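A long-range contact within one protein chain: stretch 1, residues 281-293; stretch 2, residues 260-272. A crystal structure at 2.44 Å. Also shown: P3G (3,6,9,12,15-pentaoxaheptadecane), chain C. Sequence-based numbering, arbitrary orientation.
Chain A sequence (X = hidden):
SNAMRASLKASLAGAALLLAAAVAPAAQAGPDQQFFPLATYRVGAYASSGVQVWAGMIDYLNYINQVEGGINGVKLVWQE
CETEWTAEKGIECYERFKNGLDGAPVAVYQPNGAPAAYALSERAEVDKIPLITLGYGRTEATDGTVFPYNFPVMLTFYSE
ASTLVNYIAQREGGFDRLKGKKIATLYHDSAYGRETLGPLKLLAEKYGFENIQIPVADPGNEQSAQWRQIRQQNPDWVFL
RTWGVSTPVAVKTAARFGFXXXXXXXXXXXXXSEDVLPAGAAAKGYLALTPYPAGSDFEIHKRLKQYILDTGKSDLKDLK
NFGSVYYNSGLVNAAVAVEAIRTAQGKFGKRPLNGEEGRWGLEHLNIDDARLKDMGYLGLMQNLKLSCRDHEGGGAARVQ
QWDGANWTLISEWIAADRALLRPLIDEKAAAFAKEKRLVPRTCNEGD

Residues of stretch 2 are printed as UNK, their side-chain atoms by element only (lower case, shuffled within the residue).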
# COMPACT_ATOMS: atom_id res chain seq x y z
N ALA A 281 22.71 -12.03 7.94
CA ALA A 281 23.21 -12.44 6.63
C ALA A 281 22.41 -13.59 6.03
O ALA A 281 22.58 -13.91 4.85
CB ALA A 281 24.68 -12.81 6.72
N ALA A 282 21.56 -14.22 6.82
CA ALA A 282 20.67 -15.26 6.30
C ALA A 282 19.66 -14.70 5.30
O ALA A 282 19.03 -15.45 4.55
CB ALA A 282 19.94 -15.96 7.43
N ALA A 283 19.50 -13.38 5.28
CA ALA A 283 18.50 -12.74 4.43
C ALA A 283 19.08 -12.24 3.10
O ALA A 283 18.37 -11.62 2.31
CB ALA A 283 17.85 -11.58 5.18
N LYS A 284 20.36 -12.50 2.86
CA LYS A 284 20.99 -12.08 1.61
C LYS A 284 20.31 -12.74 0.40
O LYS A 284 20.20 -13.96 0.33
CB LYS A 284 22.48 -12.42 1.61
CG LYS A 284 23.32 -11.58 2.54
CD LYS A 284 24.79 -11.96 2.44
CE LYS A 284 25.69 -11.00 3.21
NZ LYS A 284 25.62 -9.62 2.65
N GLY A 285 19.86 -11.92 -0.54
CA GLY A 285 19.22 -12.44 -1.74
C GLY A 285 17.70 -12.37 -1.71
O GLY A 285 17.05 -12.49 -2.75
N TYR A 286 17.15 -12.18 -0.52
CA TYR A 286 15.70 -12.07 -0.31
C TYR A 286 15.02 -11.10 -1.27
O TYR A 286 15.48 -9.97 -1.46
CB TYR A 286 15.44 -11.63 1.13
CG TYR A 286 13.99 -11.39 1.50
CD1 TYR A 286 13.12 -12.45 1.72
CD2 TYR A 286 13.51 -10.10 1.65
CE1 TYR A 286 11.80 -12.23 2.07
CE2 TYR A 286 12.19 -9.87 2.00
CZ TYR A 286 11.34 -10.93 2.21
OH TYR A 286 10.03 -10.70 2.56
N LEU A 287 13.94 -11.56 -1.90
CA LEU A 287 13.15 -10.71 -2.78
C LEU A 287 11.92 -10.15 -2.06
O LEU A 287 11.41 -10.76 -1.11
CB LEU A 287 12.71 -11.48 -4.02
CG LEU A 287 13.81 -12.13 -4.86
CD1 LEU A 287 13.23 -12.74 -6.13
CD2 LEU A 287 14.88 -11.12 -5.19
N ALA A 288 11.43 -9.00 -2.52
CA ALA A 288 10.19 -8.45 -1.98
C ALA A 288 9.47 -7.60 -3.02
O ALA A 288 10.10 -6.95 -3.85
CB ALA A 288 10.48 -7.63 -0.74
N LEU A 289 8.14 -7.63 -2.97
CA LEU A 289 7.32 -6.78 -3.83
C LEU A 289 7.13 -5.41 -3.18
O LEU A 289 7.10 -5.29 -1.96
CB LEU A 289 5.96 -7.43 -4.10
CG LEU A 289 5.95 -8.78 -4.81
CD1 LEU A 289 4.59 -9.46 -4.67
CD2 LEU A 289 6.30 -8.61 -6.27
N THR A 290 7.01 -4.37 -4.00
CA THR A 290 6.76 -3.03 -3.47
C THR A 290 6.03 -2.15 -4.47
O THR A 290 6.29 -2.22 -5.67
CB THR A 290 8.07 -2.32 -3.06
OG1 THR A 290 7.78 -1.00 -2.58
CG2 THR A 290 9.02 -2.22 -4.24
N PRO A 291 5.08 -1.33 -3.98
CA PRO A 291 4.44 -0.31 -4.81
C PRO A 291 5.13 1.04 -4.66
O PRO A 291 4.78 1.99 -5.36
CB PRO A 291 3.02 -0.27 -4.26
CG PRO A 291 3.21 -0.53 -2.81
CD PRO A 291 4.42 -1.46 -2.68
N TYR A 292 6.07 1.11 -3.73
CA TYR A 292 6.88 2.31 -3.52
C TYR A 292 8.33 1.98 -3.15
O TYR A 292 8.69 2.05 -1.99
CB TYR A 292 6.24 3.22 -2.48
CG TYR A 292 5.40 2.50 -1.44
CD1 TYR A 292 5.99 1.74 -0.47
CD2 TYR A 292 4.03 2.62 -1.43
CE1 TYR A 292 5.25 1.10 0.48
CE2 TYR A 292 3.28 1.97 -0.49
CZ TYR A 292 3.90 1.21 0.47
OH TYR A 292 3.17 0.56 1.42
N PRO A 293 9.14 1.64 -4.13
CA PRO A 293 10.51 1.15 -3.93
C PRO A 293 11.40 2.10 -3.13
O PRO A 293 11.30 3.33 -3.27
CB PRO A 293 11.05 1.01 -5.36
CG PRO A 293 10.19 1.91 -6.19
CD PRO A 293 8.83 1.82 -5.56
N UNK A 260 16.66 -21.81 -0.48
CA UNK A 260 17.35 -20.64 -1.05
C UNK A 260 16.53 -19.37 -0.91
O UNK A 260 15.41 -19.26 -1.41
c UNK A 260 17.57 -21.02 -2.52
c UNK A 260 16.59 -22.11 -2.80
c UNK A 260 16.33 -22.82 -1.50
N UNK A 261 17.11 -18.39 -0.23
CA UNK A 261 16.40 -17.19 0.18
C UNK A 261 16.02 -16.31 -1.01
O UNK A 261 15.06 -15.54 -0.94
c UNK A 261 17.27 -16.40 1.19
c UNK A 261 17.49 -17.24 2.44
c UNK A 261 16.62 -15.08 1.56
N UNK A 262 16.75 -16.44 -2.12
CA UNK A 262 16.42 -15.63 -3.29
C UNK A 262 15.34 -16.31 -4.13
O UNK A 262 15.03 -15.87 -5.24
o UNK A 262 18.04 -17.72 -4.18
c UNK A 262 18.28 -16.62 -4.72
c UNK A 262 17.68 -15.36 -4.13
o UNK A 262 18.99 -16.51 -5.74
N UNK A 263 14.75 -17.37 -3.59
CA UNK A 263 13.55 -17.97 -4.17
C UNK A 263 12.35 -17.58 -3.32
O UNK A 263 11.26 -18.12 -3.50
c UNK A 263 14.70 -19.98 -5.20
c UNK A 263 15.70 -19.33 -5.84
n UNK A 263 14.80 -21.31 -5.58
c UNK A 263 13.65 -19.49 -4.26
c UNK A 263 15.82 -21.45 -6.41
n UNK A 263 16.38 -20.27 -6.58
N UNK A 264 12.58 -16.68 -2.36
CA UNK A 264 11.51 -16.20 -1.49
C UNK A 264 11.11 -14.78 -1.88
O UNK A 264 11.95 -13.90 -1.97
c UNK A 264 10.75 -15.83 0.90
c UNK A 264 11.94 -16.20 -0.00
c UNK A 264 12.84 -17.66 1.87
c UNK A 264 12.52 -17.56 0.40
N UNK A 265 9.82 -14.57 -2.11
CA UNK A 265 9.33 -13.24 -2.47
C UNK A 265 8.34 -12.73 -1.44
O UNK A 265 7.26 -13.31 -1.25
c UNK A 265 8.67 -13.21 -3.85
c UNK A 265 8.28 -11.79 -4.21
c UNK A 265 9.60 -13.80 -4.90
c UNK A 265 8.98 -13.92 -6.28
N UNK A 266 8.70 -11.65 -0.77
CA UNK A 266 7.87 -11.12 0.29
C UNK A 266 6.71 -10.26 -0.20
O UNK A 266 6.79 -9.60 -1.25
N UNK A 267 5.62 -10.31 0.56
CA UNK A 267 4.52 -9.37 0.45
C UNK A 267 5.03 -7.93 0.55
O UNK A 267 6.14 -7.70 1.04
o UNK A 267 2.03 -7.79 1.71
c UNK A 267 3.50 -9.64 1.57
c UNK A 267 2.18 -8.97 1.33
o UNK A 267 1.28 -9.64 0.78
N UNK A 268 4.24 -6.97 0.10
CA UNK A 268 4.66 -5.57 0.20
C UNK A 268 4.78 -5.16 1.67
O UNK A 268 5.53 -4.26 2.01
c UNK A 268 3.70 -4.62 -0.53
c UNK A 268 3.63 -4.97 -2.02
c UNK A 268 2.30 -4.65 0.10
c UNK A 268 1.41 -3.53 -0.37
N UNK A 269 4.06 -5.86 2.55
CA UNK A 269 4.16 -5.60 3.98
C UNK A 269 5.22 -6.48 4.64
O UNK A 269 5.22 -6.68 5.85
c UNK A 269 0.34 -1.62 3.39
c UNK A 269 2.79 -5.80 4.64
c UNK A 269 2.18 -1.19 4.89
c UNK A 269 1.80 -4.86 4.04
c UNK A 269 1.10 -0.75 4.12
c UNK A 269 0.79 -5.18 3.19
c UNK A 269 1.75 -3.44 4.21
c UNK A 269 0.67 -2.97 3.44
n UNK A 269 0.10 -4.05 2.83
c UNK A 269 2.51 -2.53 4.95
N UNK A 270 6.12 -7.00 3.81
CA UNK A 270 7.29 -7.71 4.30
C UNK A 270 8.50 -7.27 3.48
O UNK A 270 9.41 -8.05 3.24
c UNK A 270 7.09 -9.22 4.21
N UNK A 271 8.49 -6.01 3.06
CA UNK A 271 9.45 -5.52 2.09
C UNK A 271 10.38 -4.44 2.64
O UNK A 271 11.08 -3.77 1.88
o UNK A 271 7.88 -3.89 1.23
c UNK A 271 8.72 -4.97 0.87
N UNK A 272 10.39 -4.26 3.96
CA UNK A 272 11.22 -3.24 4.57
C UNK A 272 12.57 -3.77 5.05
O UNK A 272 12.75 -4.97 5.25
o UNK A 272 11.46 -1.97 6.60
c UNK A 272 10.51 -2.60 5.76
O3 P3G C . 1.70 2.00 8.11
C7 P3G C . 0.57 1.58 7.36
C8 P3G C . -0.29 0.67 8.23
O4 P3G C . -1.03 -0.20 7.38
C9 P3G C . -1.13 -1.50 7.92
C10 P3G C . -0.89 -2.49 6.81
O5 P3G C . -1.62 -3.67 7.07
C11 P3G C . -0.81 -4.82 6.95
C12 P3G C . -1.55 -6.01 7.54
O6 P3G C . -0.71 -6.67 8.47
C13 P3G C . -1.43 -7.56 9.29
C14 P3G C . -1.68 -6.91 10.62
O7 P3G C . -2.69 -7.63 11.32

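Position 260 carries three carbons that close a ring onto the backbone N, and it touches nothing on stretch 1; it is Pro 260. At 261 one carbon carries two others, and the group points toward stretch 1, one methyl touching the carbonyl O of Ala 282. A short, beta-branched, all-carbon side chain is valine: Val 261. Val 261 CG2 lies 3.2 Å from Ala 282 O, and Val 261 CG1 also packs 3.7 Å from Tyr 286 CB.

Position 262 has two carbons, the second bearing two oxygens, which is Asp 262. Its CB lies 3.2 Å from Gly 285 O, while the carboxylate leads away. Gly 285 has no side chain here, and a CB on it would come tight against that of Asp 262; at the backbone angles of Gly 285 (phi 101°, psi -16°) a CB would also be jammed against the carbonyl O of Lys 284, which by itself calls for glycine. Position 263 shows one carbon and then a five-membered ring of three carbons and two nitrogens, turned away from stretch 1: His 263.

Positions 264 and 265 each have four carbons, forked at the first, with one arm two carbons long. That fork distinguishes isoleucine from leucine, so these are Ile 264 and Ile 265. Ile 264 CG2 meets the edge of the Tyr 286 ring, 3.9 Å from CE1, whereas Ile 265 reaches two leucines, with CG1 4.0 Å from Leu 287 CD1 and CG2 3.9 Å from Leu 289 CG.

Position 266 has no side-chain atoms and is Gly 266. The absence matters, because Tyr 286 OH sits 3.2 Å from Gly 266 CA and a CB would fall only 1.9 Å from that hydroxyl, a clash. Position 267, with two carbons and a pair of oxygens on the second, is Asp 267; it points away, and its OD1 accepts a hydrogen bond from the backbone N of position 269 at 2.9 Å.

At 268 four carbons again fork at the first, with one longer arm: Ile 268, whose CG2 lies 3.7 Å from Pro 291 CD and 4.0 Å from Leu 289 CB. Position 269 holds fused five- and six-membered rings with eight carbons and one nitrogen, hence Trp 269. Its CH2 comes 3.6 Å from Tyr 292 OH, and P3G lies over one ring face. The single carbon at 270 makes Ala 270, with CB 3.7 Å from Tyr 286 OH. Positions 271 and 272 each have one carbon and one oxygen, identifying Ser 271 and Ser 272. Ser 271 CB packs 3.6 Å from Ala 288 CB, and its OG donates to Ile 268 O at 2.5 Å; Ser 272 faces away and caps the helix that follows.

The contact is built on a short parallel strand pairing. Leu 287 N donates to Ile 264 O (3.1 Å), Gly 266 N to Leu 287 O (2.9 Å) and Leu 289 N to Gly 266 O (2.9 Å). Leu 287 and Ile 265 share one sheet face. Past the bare Gly 266, Tyr 286 OH donates to Ala 270 O at 2.8 Å, tying the loop after the strand to stretch 1.

Stretch 2 260-272: PVDHIIGDIWASS
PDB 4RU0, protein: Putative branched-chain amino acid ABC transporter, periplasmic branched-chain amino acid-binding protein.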